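Local coordinates for protein dipeptide Epimerase (Enterococcus faecalis, PDB 3KUM) that is a mandelate racemase/muconate lactonizing enzyme family member of the enolase type, with an alpha/beta barrel that holds a magnesium ion and bound arginine and tyrosine, at residues 133-138 / 156-161; 290-295 / 318-323. All coordinates share one frame; numbering follows the deposited sequence.

Interaction 1: 133-138 / 156-161. With TYR (tyrosine), chain J; ARG (arginine), chain I.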
loop_
_atom_site.group_PDB
_atom_site.type_symbol
_atom_site.label_atom_id
_atom_site.label_comp_id
_atom_site.label_asym_id
_atom_site.label_seq_id
_atom_site.Cartn_x
_atom_site.Cartn_y
_atom_site.Cartn_z
ATOM N N ILE A 133 25.137 -10.756 -3.371
ATOM C CA ILE A 133 26.185 -10.287 -2.481
ATOM C C ILE A 133 26.926 -9.293 -3.350
ATOM O O ILE A 133 27.159 -9.546 -4.536
ATOM C CB ILE A 133 27.123 -11.422 -1.997
ATOM C CG1 ILE A 133 28.070 -10.867 -0.924
ATOM C CG2 ILE A 133 27.921 -11.997 -3.162
ATOM C CD1 ILE A 133 28.801 -11.927 -0.116
ATOM N N THR A 134 27.259 -8.146 -2.774
ATOM C CA THR A 134 27.935 -7.094 -3.516
ATOM C C THR A 134 29.457 -7.225 -3.496
ATOM O O THR A 134 30.032 -7.849 -2.598
ATOM C CB THR A 134 27.540 -5.695 -2.963
ATOM O OG1 THR A 134 26.112 -5.578 -2.926
ATOM C CG2 THR A 134 28.088 -4.588 -3.847
ATOM N N LEU A 135 30.089 -6.657 -4.519
ATOM C CA LEU A 135 31.540 -6.640 -4.643
ATOM C C LEU A 135 31.908 -5.175 -4.829
ATOM O O LEU A 135 31.515 -4.545 -5.812
ATOM C CB LEU A 135 32.001 -7.464 -5.855
ATOM C CG LEU A 135 31.772 -8.978 -5.813
ATOM C CD1 LEU A 135 32.283 -9.605 -7.098
ATOM C CD2 LEU A 135 32.486 -9.582 -4.618
ATOM N N GLY A 136 32.644 -4.629 -3.867
ATOM C CA GLY A 136 33.041 -3.234 -3.935
ATOM C C GLY A 136 34.083 -2.963 -4.997
ATOM O O GLY A 136 34.870 -3.845 -5.343
ATOM N N ILE A 137 34.090 -1.735 -5.506
ATOM C CA ILE A 137 35.024 -1.327 -6.544
ATOM C C ILE A 137 36.448 -1.733 -6.187
ATOM O O ILE A 137 36.858 -1.638 -5.029
ATOM C CB ILE A 137 34.957 0.203 -6.780
ATOM C CG1 ILE A 137 33.541 0.590 -7.223
ATOM C CG2 ILE A 137 35.986 0.622 -7.830
ATOM C CD1 ILE A 137 33.330 2.081 -7.433
ATOM N N ASP A 138 37.187 -2.202 -7.189
ATOM C CA ASP A 138 38.571 -2.641 -7.011
ATOM C C ASP A 138 39.158 -2.910 -8.403
ATOM O O ASP A 138 38.559 -2.541 -9.416
ATOM C CB ASP A 138 38.612 -3.922 -6.165
ATOM C CG ASP A 138 39.933 -4.104 -5.433
ATOM O OD1 ASP A 138 41.001 -3.933 -6.064
ATOM O OD2 ASP A 138 39.902 -4.430 -4.225
ATOM N N ASP A 156 24.351 -17.158 -6.419
ATOM C CA ASP A 156 24.077 -17.244 -7.847
ATOM C C ASP A 156 23.966 -15.858 -8.487
ATOM O O ASP A 156 23.857 -15.739 -9.707
ATOM C CB ASP A 156 22.783 -18.027 -8.093
ATOM C CG ASP A 156 21.598 -17.473 -7.305
ATOM O OD1 ASP A 156 21.347 -16.247 -7.364
ATOM O OD2 ASP A 156 20.909 -18.270 -6.629
ATOM N N THR A 157 23.991 -14.813 -7.667
ATOM C CA THR A 157 23.892 -13.448 -8.184
ATOM C C THR A 157 24.918 -12.540 -7.513
ATOM O O THR A 157 25.074 -12.558 -6.295
ATOM C CB THR A 157 22.486 -12.853 -7.947
ATOM O OG1 THR A 157 21.498 -13.710 -8.531
ATOM C CG2 THR A 157 22.382 -11.463 -8.571
ATOM N N LEU A 158 25.609 -11.739 -8.313
ATOM C CA LEU A 158 26.613 -10.841 -7.775
ATOM C C LEU A 158 26.327 -9.403 -8.185
ATOM O O LEU A 158 26.033 -9.127 -9.346
ATOM C CB LEU A 158 28.003 -11.244 -8.275
ATOM C CG LEU A 158 28.417 -12.708 -8.117
ATOM C CD1 LEU A 158 29.854 -12.876 -8.598
ATOM C CD2 LEU A 158 28.288 -13.141 -6.669
ATOM N N LYS A 159 26.397 -8.493 -7.220
ATOM C CA LYS A 159 26.184 -7.080 -7.501
ATOM C C LYS A 159 27.583 -6.492 -7.659
ATOM O O LYS A 159 28.418 -6.627 -6.768
ATOM C CB LYS A 159 25.439 -6.400 -6.344
ATOM C CG LYS A 159 25.159 -4.921 -6.588
ATOM C CD LYS A 159 24.159 -4.344 -5.588
ATOM C CE LYS A 159 23.880 -2.879 -5.893
ATOM N NZ LYS A 159 22.815 -2.296 -5.031
ATOM N N ILE A 160 27.832 -5.848 -8.796
ATOM C CA ILE A 160 29.143 -5.280 -9.091
ATOM C C ILE A 160 29.171 -3.763 -9.164
ATOM O O ILE A 160 28.475 -3.157 -9.973
ATOM C CB ILE A 160 29.683 -5.833 -10.433
ATOM C CG1 ILE A 160 29.744 -7.362 -10.371
ATOM C CG2 ILE A 160 31.062 -5.239 -10.730
ATOM C CD1 ILE A 160 30.026 -8.018 -11.713
ATOM N N LYS A 161 30.002 -3.153 -8.326
ATOM C CA LYS A 161 30.133 -1.703 -8.312
ATOM C C LYS A 161 31.135 -1.240 -9.369
ATOM O O LYS A 161 32.151 -1.891 -9.604
ATOM C CB LYS A 161 30.592 -1.223 -6.928
ATOM C CG LYS A 161 29.571 -1.428 -5.807
ATOM C CD LYS A 161 28.425 -0.431 -5.906
ATOM C CE LYS A 161 27.429 -0.617 -4.771
ATOM N NZ LYS A 161 26.308 0.363 -4.840
HETATM N N TYR J . 24.212 -0.065 -0.830
HETATM C CA TYR J . 24.180 1.168 -1.608
HETATM C C TYR J . 23.656 0.973 -3.030
HETATM O O TYR J . 22.987 -0.053 -3.291
HETATM C CB TYR J . 25.577 1.782 -1.658
HETATM C CG TYR J . 26.100 2.212 -0.310
HETATM C CD1 TYR J . 27.442 2.045 0.013
HETATM C CD2 TYR J . 25.256 2.794 0.644
HETATM C CE1 TYR J . 27.941 2.440 1.244
HETATM C CE2 TYR J . 25.745 3.193 1.889
HETATM C CZ TYR J . 27.094 3.010 2.180
HETATM O OH TYR J . 27.608 3.365 3.404
HETATM O OXT TYR J . 23.914 1.876 -3.860
HETATM N N ARG I . 24.738 -3.639 -1.169
HETATM C CA ARG I . 24.761 -2.377 -0.363
HETATM C C ARG I . 24.794 -1.168 -1.289
HETATM O O ARG I . 25.343 -1.233 -2.394
HETATM C CB ARG I . 25.999 -2.342 0.533
HETATM C CG ARG I . 26.281 -3.630 1.255
HETATM C CD ARG I . 27.729 -3.669 1.676
HETATM N NE ARG I . 28.177 -5.025 1.962
HETATM C CZ ARG I . 29.454 -5.381 2.046
HETATM N NH1 ARG I . 30.408 -4.477 1.864
HETATM N NH2 ARG I . 29.777 -6.638 2.315
#

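Interaction 2: 290-295 / 318-323. With ARG (arginine), chain I; TYR (tyrosine), chain J.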
loop_
_atom_site.group_PDB
_atom_site.type_symbol
_atom_site.label_atom_id
_atom_site.label_comp_id
_atom_site.label_asym_id
_atom_site.label_seq_id
_atom_site.Cartn_x
_atom_site.Cartn_y
_atom_site.Cartn_z
ATOM N N ILE A 290 14.867 -4.987 -3.000
ATOM C CA ILE A 290 15.055 -4.441 -1.662
ATOM C C ILE A 290 16.568 -4.361 -1.436
ATOM O O ILE A 290 17.270 -5.359 -1.591
ATOM C CB ILE A 290 14.398 -5.355 -0.592
ATOM C CG1 ILE A 290 14.585 -4.766 0.806
ATOM C CG2 ILE A 290 14.977 -6.753 -0.668
ATOM C CD1 ILE A 290 13.566 -3.693 1.180
ATOM N N GLY A 291 17.062 -3.171 -1.096
ATOM C CA GLY A 291 18.487 -2.994 -0.861
ATOM C C GLY A 291 18.834 -2.649 0.582
ATOM O O GLY A 291 18.008 -2.789 1.493
ATOM N N CYS A 292 20.059 -2.186 0.804
ATOM C CA CYS A 292 20.481 -1.840 2.153
ATOM C C CYS A 292 21.651 -0.881 2.136
ATOM O O CYS A 292 22.325 -0.728 1.116
ATOM C CB CYS A 292 20.875 -3.100 2.933
ATOM S SG CYS A 292 22.331 -3.987 2.273
ATOM N N MET A 293 21.876 -0.231 3.273
ATOM C CA MET A 293 22.979 0.710 3.430
ATOM C C MET A 293 24.132 -0.092 4.014
ATOM O O MET A 293 23.909 -1.112 4.665
ATOM C CB MET A 293 22.604 1.819 4.417
ATOM C CG MET A 293 21.359 2.602 4.053
ATOM S SD MET A 293 21.606 3.599 2.599
ATOM C CE MET A 293 21.805 5.231 3.317
ATOM N N ALA A 294 25.357 0.366 3.788
ATOM C CA ALA A 294 26.513 -0.324 4.330
ATOM C C ALA A 294 26.546 -0.161 5.852
ATOM O O ALA A 294 27.072 -1.025 6.562
ATOM C CB ALA A 294 27.794 0.236 3.715
ATOM N N GLU A 295 25.959 0.933 6.345
ATOM C CA GLU A 295 25.933 1.223 7.778
ATOM C C GLU A 295 24.835 0.558 8.610
ATOM O O GLU A 295 24.768 0.777 9.823
ATOM C CB GLU A 295 25.863 2.737 8.015
ATOM C CG GLU A 295 26.980 3.523 7.353
ATOM C CD GLU A 295 26.516 4.241 6.105
ATOM O OE1 GLU A 295 25.731 3.647 5.330
ATOM O OE2 GLU A 295 26.946 5.398 5.896
ATOM N N ASP A 318 19.012 -7.439 -2.214
ATOM C CA ASP A 318 20.414 -7.082 -2.021
ATOM C C ASP A 318 20.548 -6.759 -0.532
ATOM O O ASP A 318 20.701 -5.602 -0.141
ATOM C CB ASP A 318 20.773 -5.861 -2.881
ATOM C CG ASP A 318 22.198 -5.380 -2.652
ATOM O OD1 ASP A 318 23.072 -6.225 -2.373
ATOM O OD2 ASP A 318 22.446 -4.159 -2.767
ATOM N N LEU A 319 20.465 -7.803 0.286
ATOM C CA LEU A 319 20.542 -7.684 1.739
ATOM C C LEU A 319 21.781 -8.414 2.245
ATOM O O LEU A 319 21.687 -9.480 2.854
ATOM C CB LEU A 319 19.275 -8.286 2.365
ATOM C CG LEU A 319 17.964 -7.686 1.847
ATOM C CD1 LEU A 319 16.769 -8.383 2.485
ATOM C CD2 LEU A 319 17.945 -6.197 2.145
ATOM N N ASP A 320 22.937 -7.807 2.005
ATOM C CA ASP A 320 24.228 -8.387 2.370
ATOM C C ASP A 320 25.016 -7.595 3.413
ATOM O O ASP A 320 26.215 -7.823 3.589
ATOM C CB ASP A 320 25.077 -8.512 1.108
ATOM C CG ASP A 320 25.305 -7.175 0.436
ATOM O OD1 ASP A 320 24.551 -6.219 0.730
ATOM O OD2 ASP A 320 26.228 -7.079 -0.400
ATOM N N ALA A 321 24.356 -6.669 4.099
ATOM C CA ALA A 321 25.038 -5.860 5.102
ATOM C C ALA A 321 25.626 -6.687 6.254
ATOM O O ALA A 321 26.739 -6.420 6.713
ATOM C CB ALA A 321 24.084 -4.794 5.647
ATOM N N THR A 322 24.899 -7.699 6.719
ATOM C CA THR A 322 25.403 -8.503 7.832
ATOM C C THR A 322 26.619 -9.377 7.510
ATOM O O THR A 322 27.335 -9.796 8.423
ATOM C CB THR A 322 24.317 -9.429 8.407
ATOM O OG1 THR A 322 24.078 -10.502 7.491
ATOM C CG2 THR A 322 23.024 -8.659 8.646
ATOM N N PHE A 323 26.850 -9.656 6.227
ATOM C CA PHE A 323 27.972 -10.503 5.817
ATOM C C PHE A 323 29.330 -9.867 6.092
ATOM O O PHE A 323 30.332 -10.572 6.232
ATOM C CB PHE A 323 27.896 -10.839 4.321
ATOM C CG PHE A 323 26.583 -11.424 3.885
ATOM C CD1 PHE A 323 25.773 -12.118 4.780
ATOM C CD2 PHE A 323 26.167 -11.302 2.559
ATOM C CE1 PHE A 323 24.569 -12.683 4.367
ATOM C CE2 PHE A 323 24.961 -11.865 2.132
ATOM C CZ PHE A 323 24.162 -12.556 3.040
HETATM N N ARG I . 24.738 -3.639 -1.169
HETATM C CA ARG I . 24.761 -2.377 -0.363
HETATM C C ARG I . 24.794 -1.168 -1.289
HETATM O O ARG I . 25.343 -1.233 -2.394
HETATM C CB ARG I . 25.999 -2.342 0.533
HETATM C CG ARG I . 26.281 -3.630 1.255
HETATM C CD ARG I . 27.729 -3.669 1.676
HETATM N NE ARG I . 28.177 -5.025 1.962
HETATM C CZ ARG I . 29.454 -5.381 2.046
HETATM N NH1 ARG I . 30.408 -4.477 1.864
HETATM N NH2 ARG I . 29.777 -6.638 2.315
HETATM N N TYR J . 24.212 -0.065 -0.830
HETATM C CA TYR J . 24.180 1.168 -1.608
HETATM C C TYR J . 23.656 0.973 -3.030
HETATM O O TYR J . 22.987 -0.053 -3.291
HETATM C CB TYR J . 25.577 1.782 -1.658
HETATM C CG TYR J . 26.100 2.212 -0.310
HETATM C CD1 TYR J . 27.442 2.045 0.013
HETATM C CD2 TYR J . 25.256 2.794 0.644
HETATM C CE1 TYR J . 27.941 2.440 1.244
HETATM C CE2 TYR J . 25.745 3.193 1.889
HETATM C CZ TYR J . 27.094 3.010 2.180
HETATM O OH TYR J . 27.608 3.365 3.404
HETATM O OXT TYR J . 23.914 1.876 -3.860
HETATM O O HOH W 1 21.078 -1.884 -2.113
HETATM O O HOH W 2 27.854 -3.857 5.821
#

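Interaction 1: 133-138 / 156-161
T157 O receives a weak bond from I133 N. The parallel strands 128-135 and 157-161, with helix 140-153 between them, form a beta-alpha-beta unit of the barrel; the axes of strand segments 133-135 and 157-161 are inclined at 31°. L158 lies beside I133, its CD2 3.7 Å from I133 CG2, on the face turned to that helix. K159 makes the central backbone pairing: its N gives a nearly straight bond to I133 O (3.0 Å, 172°), and K159 O accepts L135 N at 2.8 Å. Its fully extended side chain lies alongside T134 on the inner face, CD 3.5 Å from T134 OG1. That carries K159 NZ to tyrosine O (2.8 Å), into salt bridges with E215 and D318 and near the magnesium ion. I160 turns back to the helix, touching M143. K161 N bonds to L135 O, extending the pairing. Its side chain bends at CG (chi2 -74°), which sends NZ inward to D189 and N191, with a weak bond to arginine O. At its root the side chain crosses that of I137 at about a right angle, and the packing is tight: K161 CB sits 3.5 Å from I137 CG1.

Interaction 2: 290-295 / 318-323
I290 and L319 form the apolar centre: L319 CD2 lies 3.9 Å from I290 CG1, while I290 CG2 packs against L319 CG and CD1. The same L319 CD2 also comes within 3.5 Å of G291 O, so one methyl covers the backbone where strand 287-290 runs out. C292 extends this patch. C292 SG stands between the backbone N and the carbonyl carbon (chi1 64°), directed at the neighbouring loop, where it reaches A321 CB at 3.9 Å; I301 of helix 298-310 touches both residues. A backbone hydrogen bond joins D318 N to I290 O (2.8 Å, 163°) and marks the last step of backbone pairing before the two segments leave the barrel strands as loops. Beyond it lies the polar edge. The D318 carboxylate, with CG swung opposite its backbone N (chi1 176°), presents OD2 to arginine N at 2.8 Å. Water 1 joins that OD2 to C292 N and tyrosine O, and water 2 bridges A294 O and A321 O. D320 divides its carboxylate: OD1 accepts arginine N at 3.2 Å, whereas OD2 takes T134 N. From the other loop, C292 O accepts tyrosine N at 2.8 Å, and E295 OE1 accepts tyrosine OH at 2.7 Å. Two acidic side chains thus converge on one amino group while 290-295 follows the tyrosine, an arrangement consistent with a pocket wall that favours a positively charged amino end.

In the fold
Following the chain from the N terminus, strand 3-21 comes first and later lends F19, which touches T134 and K161, and I21, which touches K161. Interaction 1 then closes a short loop through helix 140-153, pairing the first two strands of the barrel. Interaction 2 opens only after that loop is complete and closes another through helix 298-310, joining the ends of strands 287-290 and 314-317. The loops are therefore in series, neither nested nor crossed. The centres of interactions 1 and 2 are about 12 Å apart, and the two contacts touch through a backbone N and a lysine of interaction 1 and two aspartates of interaction 2, so the first two strands meet the loop after strand 314-317 around the arginine and tyrosine.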